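Local structure of PLP-Dependent L-Arginine Hydroxylase MppP (Streptomyces wadayamensis, 6C9B) at residues A33-P36 with G37-K40; E53-P56 with V57-E61. The protein is a pyridoxal phosphate-dependent oxidase that acts on L-arginine, yielding the 4-hydroxy-2-keto and 2-keto acids of arginine. All coordinates share one frame; numbering follows the deposited sequence.

Contact 1: A33-P36 with G37-K40; sequences ALSP and GQQK
Ser35 and Gln38 form a capping box at the start of helix 36-43. Ser35 N donates to Gln38 OE1 at 3.0 Å, and the bond is almost straight (173°). In return, Gln38 N donates to Ser35 OG at 3.2 Å. The hydroxyl is within range because chi1 of Ser35 is 71°, which sets OG between its own backbone N and carbonyl carbon. The Gln38 chain runs extended past CG, which carries its amide back to the backbone N of Ser35. A water donates to Gln38 OE1 at 2.7 Å and also to Ala33 O, so this amide oxygen accepts two bonds. The first helical turn closes with Gln39 N to Ser35 O (2.8 Å) and Lys40 N to Pro36 O.

Leu34 packs beside the cap. Its CD2 lies 3.7 Å from Gln38 CB, and its CD1 meets Gln39 OE1 at 3.5 Å. The Gln39 amide bonds through NE2 to Asn43, one turn on. Phe265 of helix 256-291 touches both Leu34 and Gln38, and Trp49 of the second subunit packs on Leu34. A glutamine thus takes the place of the acidic residue common in capping boxes, and the box brings no formal charge to the helix start.

Contact 2: E53-P56 with V57-E61; sequences EQRP and VQQIE
Arg55 reaches Gln59 across the turn, with NH2 donating to OE1 at 3.2 Å. The bond is bent (144°), and Gln59 OE1 sits at the guanidinium edge, somewhat out of its plane. The guanidinium and amide planes are 58° apart. A water in the guanidinium plane bridges the same two groups. It accepts from Arg55 NE at 3.1 Å and donates to Gln59 OE1 at 2.8 Å, so OE1 takes two bonds. The Gln59 amide also lies against the Pro56 ring, with NE2 3.7 Å from Pro56 CG. With CG anti to its carbonyl carbon (chi1 -64°), the extended Gln59 chain runs back alongside the Pro56 ring.

Pro56 is the N-cap. Its O accepts from Gln59 N at 3.0 Å and weakly from Ile60 N. Ile60 CG1 comes obliquely to the guanidinium, 3.9 Å from Arg55 NH1. Glu51 and Glu63 form salt bridges with NH1 and NH2 of Arg55, and probably fix the guanidinium more firmly than Gln59 does. The arginine thus joins helix 45-54 to helix 57-71 at the surface. Val57 and Ile60 rest on Leu259 of helix 256-291.

How the contacts relate
Both contacts are local, and they come in series along the chain, neither nested nor crossed. The chain leaves strand 23-24 and runs through a loop to contact 1, which closes where helix 36-43 begins. Helix 45-54 follows. Contact 2 then makes the turn from that helix into helix 57-71. The centres are about 24 Å apart and the nearest atoms about 15 Å, so the two do not touch. Helix 256-291 is their common neighbour, meeting 33-40 at Phe265 and 53-61 at Leu259. The dimer also links them: Leu34 of contact 1 packs on Glu53 of contact 2 in the second subunit.

Contact 1: A33-P36 with G37-K40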
loop_
_atom_site.group_PDB
_atom_site.type_symbol
_atom_site.label_atom_id
_atom_site.label_comp_id
_atom_site.label_asym_id
_atom_site.label_seq_id
_atom_site.Cartn_x
_atom_site.Cartn_y
_atom_site.Cartn_z
ATOM N N ALA B 33 17.809 -10.216 -13.840
ATOM C CA ALA B 33 17.576 -9.510 -15.086
ATOM C C ALA B 33 16.261 -9.951 -15.720
ATOM O O ALA B 33 15.823 -11.096 -15.570
ATOM C CB ALA B 33 18.722 -9.769 -16.066
ATOM N N LEU B 34 15.640 -9.025 -16.443
ATOM C CA LEU B 34 14.493 -9.369 -17.271
ATOM C C LEU B 34 14.901 -10.345 -18.363
ATOM O O LEU B 34 15.989 -10.236 -18.933
ATOM C CB LEU B 34 13.937 -8.122 -17.942
ATOM C CG LEU B 34 13.335 -7.077 -17.007
ATOM C CD1 LEU B 34 13.259 -5.721 -17.671
ATOM C CD2 LEU B 34 11.982 -7.525 -16.554
ATOM N N SER B 35 14.000 -11.263 -18.697
ATOM C CA SER B 35 14.185 -12.071 -19.899
ATOM C C SER B 35 13.915 -11.219 -21.134
ATOM O O SER B 35 13.322 -10.144 -21.042
ATOM C CB SER B 35 13.239 -13.267 -19.887
ATOM O OG SER B 35 11.905 -12.814 -20.090
ATOM N N PRO B 36 14.347 -11.672 -22.319
ATOM C CA PRO B 36 14.024 -10.910 -23.538
ATOM C C PRO B 36 12.540 -10.657 -23.727
ATOM O O PRO B 36 12.140 -9.569 -24.159
ATOM C CB PRO B 36 14.595 -11.798 -24.650
ATOM C CG PRO B 36 15.682 -12.577 -23.989
ATOM C CD PRO B 36 15.204 -12.833 -22.596
ATOM N N GLY B 37 11.702 -11.643 -23.418
ATOM C CA GLY B 37 10.274 -11.446 -23.565
ATOM C C GLY B 37 9.738 -10.425 -22.577
ATOM O O GLY B 37 8.855 -9.628 -22.904
ATOM N N GLN B 38 10.288 -10.409 -21.366
ATOM C CA GLN B 38 9.849 -9.430 -20.369
ATOM C C GLN B 38 10.353 -8.036 -20.724
ATOM O O GLN B 38 9.639 -7.052 -20.533
ATOM C CB GLN B 38 10.316 -9.848 -18.967
ATOM C CG GLN B 38 9.631 -11.109 -18.427
ATOM C CD GLN B 38 10.348 -11.693 -17.213
ATOM O OE1 GLN B 38 11.536 -11.436 -16.985
ATOM N NE2 GLN B 38 9.626 -12.519 -16.441
ATOM N N GLN B 39 11.557 -7.933 -21.301
ATOM C CA GLN B 39 12.029 -6.620 -21.731
ATOM C C GLN B 39 11.136 -6.052 -22.820
ATOM O O GLN B 39 10.908 -4.838 -22.862
ATOM C CB GLN B 39 13.475 -6.711 -22.197
ATOM C CG GLN B 39 14.065 -5.373 -22.679
ATOM C CD GLN B 39 14.247 -4.373 -21.544
ATOM O OE1 GLN B 39 14.913 -4.661 -20.550
ATOM N NE2 GLN B 39 13.653 -3.192 -21.690
ATOM N N LYS B 40 10.609 -6.909 -23.704
ATOM C CA LYS B 40 9.668 -6.437 -24.713
ATOM C C LYS B 40 8.456 -5.772 -24.075
ATOM O O LYS B 40 7.913 -4.810 -24.627
ATOM C CB LYS B 40 9.218 -7.587 -25.611
ATOM C CG LYS B 40 9.995 -7.730 -26.887
ATOM C CD LYS B 40 9.144 -8.391 -27.965
ATOM C CE LYS B 40 8.008 -7.475 -28.442
ATOM N NZ LYS B 40 7.118 -8.144 -29.428
HETATM O O HOH W 1 13.473 -12.554 -15.475
#

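Contact 2: E53-P56 with V57-E61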
loop_
_atom_site.group_PDB
_atom_site.type_symbol
_atom_site.label_atom_id
_atom_site.label_comp_id
_atom_site.label_asym_id
_atom_site.label_seq_id
_atom_site.Cartn_x
_atom_site.Cartn_y
_atom_site.Cartn_z
ATOM N N GLU B 53 -5.073 4.668 -20.061
ATOM C CA GLU B 53 -5.840 5.908 -20.120
ATOM C C GLU B 53 -7.164 5.732 -20.848
ATOM O O GLU B 53 -8.108 6.486 -20.607
ATOM C CB GLU B 53 -5.033 6.990 -20.840
ATOM C CG GLU B 53 -3.918 7.620 -20.019
ATOM C CD GLU B 53 -3.051 8.554 -20.856
ATOM O OE1 GLU B 53 -2.859 8.269 -22.051
ATOM O OE2 GLU B 53 -2.565 9.561 -20.322
ATOM N N GLN B 54 -7.240 4.785 -21.767
ATOM C CA GLN B 54 -8.346 4.731 -22.706
ATOM C C GLN B 54 -9.389 3.674 -22.382
ATOM O O GLN B 54 -10.525 3.792 -22.850
ATOM C CB GLN B 54 -7.806 4.477 -24.117
ATOM C CG GLN B 54 -6.953 5.627 -24.666
ATOM C CD GLN B 54 -6.140 5.236 -25.895
ATOM O OE1 GLN B 54 -6.248 4.116 -26.399
ATOM N NE2 GLN B 54 -5.313 6.160 -26.374
ATOM N N ARG B 55 -9.044 2.641 -21.629
ATOM C CA ARG B 55 -9.985 1.574 -21.362
ATOM C C ARG B 55 -10.498 1.647 -19.933
ATOM O O ARG B 55 -9.822 2.180 -19.044
ATOM C CB ARG B 55 -9.340 0.202 -21.587
ATOM C CG ARG B 55 -8.909 -0.061 -23.009
ATOM C CD ARG B 55 -8.327 -1.453 -23.139
ATOM N NE ARG B 55 -9.361 -2.469 -22.987
ATOM C CZ ARG B 55 -9.130 -3.718 -22.604
ATOM N NH1 ARG B 55 -7.899 -4.120 -22.320
ATOM N NH2 ARG B 55 -10.136 -4.570 -22.509
ATOM N N PRO B 56 -11.688 1.108 -19.672
ATOM C CA PRO B 56 -12.164 1.005 -18.287
ATOM C C PRO B 56 -11.262 0.094 -17.483
ATOM O O PRO B 56 -10.908 -1.005 -17.925
ATOM C CB PRO B 56 -13.573 0.407 -18.432
ATOM C CG PRO B 56 -13.903 0.476 -19.888
ATOM C CD PRO B 56 -12.605 0.444 -20.613
ATOM N N VAL B 57 -10.924 0.540 -16.273
ATOM C CA VAL B 57 -9.997 -0.221 -15.451
ATOM C C VAL B 57 -10.547 -1.613 -15.156
ATOM O O VAL B 57 -9.772 -2.570 -15.019
ATOM C CB VAL B 57 -9.668 0.567 -14.164
ATOM C CG1 VAL B 57 -10.934 0.843 -13.354
ATOM C CG2 VAL B 57 -8.615 -0.159 -13.338
ATOM N N GLN B 58 -11.880 -1.759 -15.079
ATOM C CA GLN B 58 -12.478 -3.056 -14.758
ATOM C C GLN B 58 -12.142 -4.109 -15.809
ATOM O O GLN B 58 -11.997 -5.296 -15.483
ATOM C CB GLN B 58 -14.001 -2.914 -14.629
ATOM C CG GLN B 58 -14.768 -4.241 -14.594
ATOM C CD GLN B 58 -14.535 -5.001 -13.303
ATOM O OE1 GLN B 58 -13.874 -6.042 -13.283
ATOM N NE2 GLN B 58 -15.081 -4.476 -12.211
ATOM N N GLN B 59 -12.039 -3.703 -17.070
ATOM C CA GLN B 59 -11.722 -4.663 -18.117
ATOM C C GLN B 59 -10.264 -5.080 -18.029
ATOM O O GLN B 59 -9.935 -6.267 -18.125
ATOM C CB GLN B 59 -12.024 -4.057 -19.481
ATOM C CG GLN B 59 -13.494 -3.750 -19.704
ATOM C CD GLN B 59 -13.762 -3.161 -21.071
ATOM O OE1 GLN B 59 -12.870 -3.093 -21.918
ATOM N NE2 GLN B 59 -14.997 -2.726 -21.293
ATOM N N ILE B 60 -9.376 -4.115 -17.797
ATOM C CA ILE B 60 -7.968 -4.445 -17.632
ATOM C C ILE B 60 -7.790 -5.330 -16.407
ATOM O O ILE B 60 -7.073 -6.340 -16.442
ATOM C CB ILE B 60 -7.130 -3.157 -17.541
ATOM C CG1 ILE B 60 -7.239 -2.365 -18.849
ATOM C CG2 ILE B 60 -5.658 -3.482 -17.267
ATOM C CD1 ILE B 60 -6.615 -0.974 -18.761
ATOM N N GLU B 61 -8.467 -4.984 -15.313
ATOM C CA GLU B 61 -8.368 -5.799 -14.105
ATOM C C GLU B 61 -8.868 -7.218 -14.348
ATOM O O GLU B 61 -8.229 -8.193 -13.933
ATOM C CB GLU B 61 -9.158 -5.158 -12.977
ATOM C CG GLU B 61 -8.974 -5.889 -11.640
ATOM C CD GLU B 61 -9.817 -5.323 -10.516
ATOM O OE1 GLU B 61 -9.423 -5.515 -9.348
ATOM O OE2 GLU B 61 -10.880 -4.716 -10.782
HETATM O O HOH W 2 -12.157 -1.678 -24.177
#